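Local coordinates for heme-binding protein A (Haemophilus parasuis 29755, PDB 3TPA), which is a periplasmic-type family 5 solute-binding protein related to the glutathione-binding GbpA proteins, its own ligand not being established, at residues A272-K280 with T435-E443; F351-P359 with R399-Y410. The protein carries 1 engineered substitution. All coordinates share one frame; numbering follows the deposited sequence. Where two conformers were deposited one is given.

Interaction 1: residues A272-K280 with T435-E443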
# COMPACT_ATOMS: atom_id res chain seq x y z
N ALA A 272 -8.38 -6.90 -7.26
CA ALA A 272 -8.65 -6.80 -8.69
C ALA A 272 -10.10 -7.17 -8.81
O ALA A 272 -10.53 -8.16 -8.23
CB ALA A 272 -7.79 -7.78 -9.47
N TYR A 273 -10.87 -6.39 -9.56
CA TYR A 273 -12.31 -6.61 -9.61
C TYR A 273 -12.85 -6.23 -10.97
O TYR A 273 -12.18 -5.57 -11.74
CB TYR A 273 -13.03 -5.80 -8.53
CG TYR A 273 -12.85 -4.31 -8.64
CD1 TYR A 273 -13.74 -3.53 -9.37
CD2 TYR A 273 -11.79 -3.67 -8.00
CE1 TYR A 273 -13.58 -2.15 -9.46
CE2 TYR A 273 -11.63 -2.30 -8.07
CZ TYR A 273 -12.52 -1.55 -8.80
OH TYR A 273 -12.35 -0.19 -8.90
N ILE A 274 -14.09 -6.62 -11.25
CA ILE A 274 -14.79 -6.12 -12.41
C ILE A 274 -15.70 -5.00 -11.90
O ILE A 274 -16.56 -5.23 -11.07
CB ILE A 274 -15.64 -7.22 -13.08
CG1 ILE A 274 -14.77 -8.40 -13.53
CG2 ILE A 274 -16.45 -6.65 -14.24
CD1 ILE A 274 -13.70 -8.04 -14.60
N GLY A 275 -15.50 -3.78 -12.39
CA GLY A 275 -16.33 -2.66 -11.97
C GLY A 275 -17.59 -2.71 -12.82
O GLY A 275 -17.53 -3.10 -13.98
N LEU A 276 -18.73 -2.35 -12.23
CA LEU A 276 -19.98 -2.25 -12.98
C LEU A 276 -20.59 -0.87 -12.76
O LEU A 276 -20.83 -0.45 -11.62
CB LEU A 276 -20.95 -3.33 -12.51
CG LEU A 276 -20.49 -4.78 -12.65
CD1 LEU A 276 -21.52 -5.75 -12.00
CD2 LEU A 276 -20.28 -5.12 -14.11
N ASN A 277 -20.86 -0.17 -13.85
CA ASN A 277 -21.44 1.16 -13.74
C ASN A 277 -22.91 1.05 -13.40
O ASN A 277 -23.73 0.81 -14.27
CB ASN A 277 -21.27 1.89 -15.05
CG ASN A 277 -21.76 3.29 -15.00
OD1 ASN A 277 -22.51 3.67 -14.10
ND2 ASN A 277 -21.34 4.09 -15.97
N THR A 278 -23.24 1.26 -12.13
CA THR A 278 -24.62 1.04 -11.68
C THR A 278 -25.63 2.12 -12.12
O THR A 278 -26.78 2.10 -11.67
CB THR A 278 -24.69 0.88 -10.16
OG1 THR A 278 -24.45 2.13 -9.53
CG2 THR A 278 -23.64 -0.11 -9.69
N THR A 279 -25.21 3.04 -12.99
CA THR A 279 -26.14 4.02 -13.56
C THR A 279 -26.55 3.64 -14.97
O THR A 279 -27.38 4.30 -15.57
CB THR A 279 -25.55 5.45 -13.60
OG1 THR A 279 -24.42 5.49 -14.49
CG2 THR A 279 -25.15 5.91 -12.20
N LYS A 280 -25.94 2.59 -15.50
CA LYS A 280 -26.31 2.10 -16.83
C LYS A 280 -27.62 1.34 -16.74
O LYS A 280 -27.93 0.73 -15.71
CB LYS A 280 -25.21 1.21 -17.40
CG LYS A 280 -23.95 1.97 -17.81
CD LYS A 280 -24.17 2.76 -19.08
CE LYS A 280 -22.82 3.15 -19.68
NZ LYS A 280 -22.97 3.68 -21.06
N THR A 435 -13.02 7.87 -7.29
CA THR A 435 -12.51 6.51 -7.11
C THR A 435 -13.63 5.47 -6.98
O THR A 435 -13.37 4.28 -7.03
CB THR A 435 -11.56 6.43 -5.91
OG1 THR A 435 -12.18 7.07 -4.79
CG2 THR A 435 -10.24 7.14 -6.24
N ASN A 436 -14.86 5.93 -6.83
CA ASN A 436 -16.01 5.04 -6.74
C ASN A 436 -16.51 4.90 -8.15
O ASN A 436 -17.41 5.63 -8.60
CB ASN A 436 -17.08 5.61 -5.76
CG ASN A 436 -18.36 4.78 -5.71
OD1 ASN A 436 -18.59 3.91 -6.55
ND2 ASN A 436 -19.23 5.07 -4.72
N TYR A 437 -15.88 3.99 -8.88
CA TYR A 437 -16.14 3.80 -10.31
C TYR A 437 -17.56 3.30 -10.55
O TYR A 437 -18.24 3.78 -11.46
CB TYR A 437 -15.17 2.78 -10.88
CG TYR A 437 -13.73 3.24 -10.98
CD1 TYR A 437 -13.39 4.57 -10.78
CD2 TYR A 437 -12.72 2.35 -11.31
CE1 TYR A 437 -12.09 4.99 -10.90
CE2 TYR A 437 -11.42 2.77 -11.43
CZ TYR A 437 -11.10 4.09 -11.23
OH TYR A 437 -9.79 4.50 -11.35
N SER A 438 -18.01 2.36 -9.72
CA SER A 438 -19.35 1.79 -9.87
C SER A 438 -20.49 2.80 -9.66
O SER A 438 -21.61 2.59 -10.14
CB SER A 438 -19.54 0.59 -8.93
OG SER A 438 -19.71 1.02 -7.59
N ARG A 439 -20.22 3.88 -8.93
CA ARG A 439 -21.23 4.91 -8.63
C ARG A 439 -22.30 4.43 -7.67
O ARG A 439 -23.32 5.09 -7.49
CB ARG A 439 -21.92 5.42 -9.91
CG ARG A 439 -20.97 5.87 -11.01
CD ARG A 439 -21.49 7.17 -11.65
NE ARG A 439 -20.39 7.91 -12.24
CZ ARG A 439 -20.37 9.22 -12.39
NH1 ARG A 439 -21.39 9.97 -12.00
NH2 ARG A 439 -19.31 9.78 -12.93
N TRP A 440 -22.06 3.29 -7.03
CA TRP A 440 -23.03 2.76 -6.08
C TRP A 440 -22.97 3.51 -4.76
O TRP A 440 -21.89 3.91 -4.31
CB TRP A 440 -22.78 1.27 -5.84
CG TRP A 440 -23.69 0.66 -4.80
CD1 TRP A 440 -25.00 0.29 -4.96
CD2 TRP A 440 -23.35 0.32 -3.45
NE1 TRP A 440 -25.50 -0.24 -3.77
CE2 TRP A 440 -24.49 -0.24 -2.84
CE3 TRP A 440 -22.17 0.43 -2.69
CZ2 TRP A 440 -24.50 -0.67 -1.53
CZ3 TRP A 440 -22.19 0.01 -1.37
CH2 TRP A 440 -23.35 -0.52 -0.80
N THR A 441 -24.13 3.70 -4.15
CA THR A 441 -24.23 4.31 -2.82
C THR A 441 -25.39 3.70 -2.07
O THR A 441 -26.37 3.26 -2.68
CB THR A 441 -24.45 5.85 -2.89
OG1 THR A 441 -25.83 6.12 -3.18
CG2 THR A 441 -23.57 6.50 -3.94
N ASP A 442 -25.29 3.68 -0.75
CA ASP A 442 -26.38 3.21 0.10
C ASP A 442 -26.34 3.97 1.42
O ASP A 442 -25.28 4.10 2.03
CB ASP A 442 -26.27 1.71 0.33
CG ASP A 442 -27.29 1.22 1.32
OD1 ASP A 442 -28.45 0.99 0.92
OD2 ASP A 442 -26.95 1.08 2.51
N GLU A 443 -27.49 4.50 1.83
CA GLU A 443 -27.55 5.42 2.96
C GLU A 443 -27.01 4.78 4.21
O GLU A 443 -26.21 5.38 4.91
CB GLU A 443 -28.97 5.92 3.18
CG GLU A 443 -29.10 6.85 4.38
CD GLU A 443 -30.46 7.52 4.43
OE1 GLU A 443 -31.37 7.08 3.68
OE2 GLU A 443 -30.63 8.48 5.22
O HOH W 1 -14.20 1.73 -7.93
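S438 O is gripped by the backbone N of T278 at 2.9 Å, in the plane of the carbonyl and with an N-H...O angle of 162°. T278 OG1 lies equally near that oxygen, but its proton has another acceptor within reach, so a second bond is not settled. The hydroxyl gets there because it sits between the backbone N and the carbonyl carbon (chi1 72°), while CG2 passes alongside S438 O toward W440 CB. Two residues before T278, L276 O meets S438 CA in a C-H...O contact of 3.2 Å. Here strand 261-276 of the six-stranded mixed sheet runs out into a type I turn, N277 to K280, and this turn receives the loop that leads to helix 443-453. N277 OD1 makes an Asx turn with T279 N (3.0 Å) and also accepts from T279 OG1 (2.7 Å), both donors on one face of the amide. T279 CG2 then rests against R439 CD at 3.9 Å; the guanidinium beyond bonds to R401 O. At the strand end of the contact, Y273 and Y437 cross at about a right angle, Y273 OH lying 3.5 Å from Y437 CD2. A water joins Y273 OH to T435 O and Y437 N.

Interaction 2: residues F351-P359 with R399-Y410; sequences FETEIWVQP and RTREGEFAAGTY
W356 turns CG beside its own backbone N (chi1 -71°), while a chi1 of 79° carries the F405 ring away from the indole, so that the CB methylene rather than the ring faces it. That CB stands 3.6 Å from the centroid of the five-membered ring and 16° off its normal, a CH-pi contact over the face. R399 CB approaches W356 CH2 at the far edge of the six-membered ring, near its plane, and E404 CB comes within 4.0 Å of W356 CH2. The indole NE1 gives a nearly straight bond to E354 OE1 at 3.2 Å; this acceptor lies in the ring plane but is itself met from above its carboxylate plane.

Beneath the ring, strands 351-356 and 407-413 pair nearly parallel over the short segments. The bonds alternate as parallel pairing requires: A407 N to E354 O, W356 N to A407 O at 2.8 Å, and T409 N to W356 O at 3.1 Å. I355 CG1 and A407 CB touch on the face where I355 also packs on helix 368-381; the indole lies on the other, against helix 393-401. Past the last bridge, Q358 N donates to T409 OG1 at 3.0 Å, so a side-chain hydroxyl continues the pairing in place of a carbonyl. A Schellman motif at G403 ends the helix and turns the chain toward F405.

F405 CB on one face and the NE1 bond to E354 OE1 together probably limit the indole's tilt and rotation, and NE1 has an acceptor inside the same segment.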
# COMPACT_ATOMS: atom_id res chain seq x y z
N PHE A 351 -28.57 -8.98 -23.06
CA PHE A 351 -28.39 -7.64 -23.59
C PHE A 351 -26.95 -7.43 -24.10
O PHE A 351 -26.11 -8.30 -23.96
CB PHE A 351 -28.73 -6.60 -22.51
CG PHE A 351 -27.92 -6.74 -21.25
CD1 PHE A 351 -26.74 -6.03 -21.09
CD2 PHE A 351 -28.33 -7.58 -20.22
CE1 PHE A 351 -25.99 -6.15 -19.92
CE2 PHE A 351 -27.58 -7.71 -19.06
CZ PHE A 351 -26.41 -7.00 -18.92
N GLU A 352 -26.69 -6.28 -24.69
CA GLU A 352 -25.35 -5.98 -25.16
C GLU A 352 -24.70 -4.97 -24.22
O GLU A 352 -25.37 -4.11 -23.66
CB GLU A 352 -25.36 -5.42 -26.59
CG GLU A 352 -26.01 -6.32 -27.65
CD GLU A 352 -26.16 -5.61 -28.98
OE1 GLU A 352 -26.55 -4.42 -28.98
OE2 GLU A 352 -25.89 -6.22 -30.04
N THR A 353 -23.40 -5.09 -24.06
CA THR A 353 -22.67 -4.20 -23.16
C THR A 353 -21.19 -4.16 -23.57
O THR A 353 -20.85 -4.60 -24.66
CB THR A 353 -22.84 -4.62 -21.68
OG1 THR A 353 -22.24 -3.64 -20.82
CG2 THR A 353 -22.19 -5.99 -21.41
N GLU A 354 -20.33 -3.61 -22.72
CA GLU A 354 -18.92 -3.49 -23.03
C GLU A 354 -18.08 -3.83 -21.81
O GLU A 354 -18.48 -3.59 -20.68
CB GLU A 354 -18.56 -2.06 -23.44
CG GLU A 354 -19.24 -1.52 -24.68
CD GLU A 354 -18.81 -0.09 -24.98
OE1 GLU A 354 -18.75 0.73 -24.04
OE2 GLU A 354 -18.50 0.20 -26.16
N ILE A 355 -16.90 -4.39 -22.05
CA ILE A 355 -15.93 -4.57 -20.98
C ILE A 355 -14.69 -3.74 -21.32
O ILE A 355 -13.97 -4.04 -22.27
CB ILE A 355 -15.52 -6.04 -20.81
CG1 ILE A 355 -16.71 -6.89 -20.36
CG2 ILE A 355 -14.37 -6.16 -19.81
CD1 ILE A 355 -16.49 -8.38 -20.58
N TRP A 356 -14.46 -2.69 -20.55
CA TRP A 356 -13.29 -1.86 -20.72
C TRP A 356 -12.04 -2.56 -20.18
O TRP A 356 -11.94 -2.84 -18.98
CB TRP A 356 -13.49 -0.52 -20.03
CG TRP A 356 -14.49 0.34 -20.75
CD1 TRP A 356 -15.59 -0.09 -21.44
CD2 TRP A 356 -14.47 1.76 -20.90
NE1 TRP A 356 -16.26 0.97 -21.98
CE2 TRP A 356 -15.59 2.13 -21.66
CE3 TRP A 356 -13.61 2.77 -20.44
CZ2 TRP A 356 -15.88 3.46 -21.99
CZ3 TRP A 356 -13.90 4.09 -20.76
CH2 TRP A 356 -15.02 4.42 -21.53
N VAL A 357 -11.10 -2.86 -21.07
CA VAL A 357 -9.83 -3.50 -20.69
C VAL A 357 -8.81 -2.47 -20.20
O VAL A 357 -8.60 -1.45 -20.85
CB VAL A 357 -9.24 -4.31 -21.86
CG1 VAL A 357 -7.91 -4.95 -21.47
CG2 VAL A 357 -10.22 -5.37 -22.34
N GLN A 358 -8.17 -2.74 -19.06
CA GLN A 358 -7.13 -1.86 -18.54
C GLN A 358 -5.85 -2.00 -19.37
O GLN A 358 -5.33 -3.10 -19.53
CB GLN A 358 -6.85 -2.14 -17.06
CG GLN A 358 -5.71 -1.33 -16.50
CD GLN A 358 -5.64 -1.32 -14.99
OE1 GLN A 358 -6.66 -1.24 -14.31
NE2 GLN A 358 -4.44 -1.37 -14.46
N PRO A 359 -5.34 -0.88 -19.92
CA PRO A 359 -4.26 -0.98 -20.90
C PRO A 359 -2.86 -0.95 -20.28
O PRO A 359 -1.90 -1.21 -21.00
CB PRO A 359 -4.48 0.26 -21.76
CG PRO A 359 -4.98 1.26 -20.79
CD PRO A 359 -5.86 0.49 -19.83
N ARG A 399 -12.65 8.58 -18.44
CA ARG A 399 -14.02 8.25 -18.84
C ARG A 399 -14.66 7.20 -17.94
O ARG A 399 -15.87 7.02 -17.95
CB ARG A 399 -14.07 7.79 -20.29
CG ARG A 399 -13.59 8.84 -21.25
CD ARG A 399 -13.61 8.32 -22.66
NE ARG A 399 -12.84 9.18 -23.54
CZ ARG A 399 -12.78 9.02 -24.85
NH1 ARG A 399 -13.45 8.03 -25.43
NH2 ARG A 399 -12.06 9.85 -25.58
N THR A 400 -13.84 6.50 -17.16
CA THR A 400 -14.39 5.61 -16.16
C THR A 400 -14.93 6.45 -15.00
O THR A 400 -16.07 6.27 -14.59
CB THR A 400 -13.35 4.58 -15.67
OG1 THR A 400 -13.09 3.62 -16.70
CG2 THR A 400 -13.86 3.84 -14.44
N ARG A 401 -14.09 7.36 -14.48
CA ARG A 401 -14.51 8.25 -13.41
C ARG A 401 -15.79 8.99 -13.78
O ARG A 401 -16.67 9.19 -12.95
CB ARG A 401 -13.39 9.23 -13.05
CG ARG A 401 -12.13 8.54 -12.51
CD ARG A 401 -11.09 9.54 -12.01
NE ARG A 401 -10.41 10.25 -13.09
CZ ARG A 401 -9.17 9.99 -13.50
NH1 ARG A 401 -8.45 9.04 -12.92
NH2 ARG A 401 -8.63 10.69 -14.48
N GLU A 402 -15.91 9.39 -15.04
CA GLU A 402 -17.08 10.14 -15.50
C GLU A 402 -18.31 9.29 -15.80
O GLU A 402 -19.36 9.82 -16.12
CB GLU A 402 -16.72 10.98 -16.72
CG GLU A 402 -15.75 12.10 -16.39
CD GLU A 402 -15.18 12.74 -17.63
OE1 GLU A 402 -15.45 12.21 -18.73
OE2 GLU A 402 -14.46 13.75 -17.49
N GLY A 403 -18.18 7.97 -15.71
CA GLY A 403 -19.35 7.10 -15.88
C GLY A 403 -19.71 6.72 -17.30
O GLY A 403 -20.84 6.32 -17.57
N GLU A 404 -18.76 6.83 -18.22
CA GLU A 404 -18.98 6.36 -19.59
C GLU A 404 -18.92 4.84 -19.75
O GLU A 404 -19.54 4.28 -20.65
CB GLU A 404 -17.97 6.98 -20.55
CG GLU A 404 -18.22 8.43 -20.87
CD GLU A 404 -17.36 8.90 -22.03
OE1 GLU A 404 -17.42 8.28 -23.11
OE2 GLU A 404 -16.61 9.89 -21.84
N PHE A 405 -18.15 4.16 -18.90
CA PHE A 405 -17.98 2.72 -19.07
C PHE A 405 -19.23 1.98 -18.65
O PHE A 405 -20.14 2.56 -18.01
CB PHE A 405 -16.79 2.21 -18.24
CG PHE A 405 -17.11 2.03 -16.78
CD1 PHE A 405 -17.12 0.77 -16.21
CD2 PHE A 405 -17.44 3.12 -16.00
CE1 PHE A 405 -17.43 0.59 -14.86
CE2 PHE A 405 -17.76 2.96 -14.66
CZ PHE A 405 -17.74 1.69 -14.09
N ALA A 406 -19.28 0.70 -19.02
CA ALA A 406 -20.32 -0.23 -18.59
C ALA A 406 -19.72 -1.19 -17.56
O ALA A 406 -20.01 -1.09 -16.36
CB ALA A 406 -20.87 -1.02 -19.80
N ALA A 407 -18.90 -2.13 -18.05
CA ALA A 407 -18.11 -3.01 -17.19
C ALA A 407 -16.63 -2.76 -17.46
O ALA A 407 -16.27 -2.26 -18.52
CB ALA A 407 -18.45 -4.48 -17.45
N GLY A 408 -15.77 -3.12 -16.52
CA GLY A 408 -14.34 -2.99 -16.73
C GLY A 408 -13.48 -3.74 -15.73
O GLY A 408 -13.95 -4.19 -14.67
N THR A 409 -12.20 -3.84 -16.07
CA THR A 409 -11.21 -4.54 -15.26
C THR A 409 -10.40 -3.50 -14.51
O THR A 409 -9.62 -2.76 -15.11
CB THR A 409 -10.23 -5.35 -16.14
OG1 THR A 409 -9.63 -4.49 -17.10
CG2 THR A 409 -10.95 -6.49 -16.86
N TYR A 410 -10.58 -3.48 -13.20
CA TYR A 410 -9.96 -2.45 -12.37
C TYR A 410 -9.26 -3.09 -11.18
O TYR A 410 -9.44 -4.29 -10.89
CB TYR A 410 -11.05 -1.46 -11.89
CG TYR A 410 -11.83 -0.83 -13.03
CD1 TYR A 410 -11.25 0.14 -13.85
CD2 TYR A 410 -13.14 -1.22 -13.30
CE1 TYR A 410 -11.95 0.72 -14.90
CE2 TYR A 410 -13.86 -0.64 -14.34
CZ TYR A 410 -13.26 0.33 -15.13
OH TYR A 410 -13.97 0.91 -16.17

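Strand 407-413 lies between strands 261-276 and 351-356 in one mixed sheet: interaction 2 is the pairing of strand 407-413 with strand 351-356, and interaction 1 lies at the end of its other neighbour, strand 261-276, their centres 11 Å apart. Both contacts are mostly buried, but interaction 2 is the larger, at 571 Å² against 334 Å². It joins two neighbouring strands through regular backbone bonds and one large aromatic side chain, whereas interaction 1 fastens a strand's exit turn to an irregular loop with few direct bonds and a water. The two meet directly: G275 N approaches G408 O at 2.8 Å, a probable strand-to-strand bond. In sequence, interaction 2 is nested within the loop closed by interaction 1.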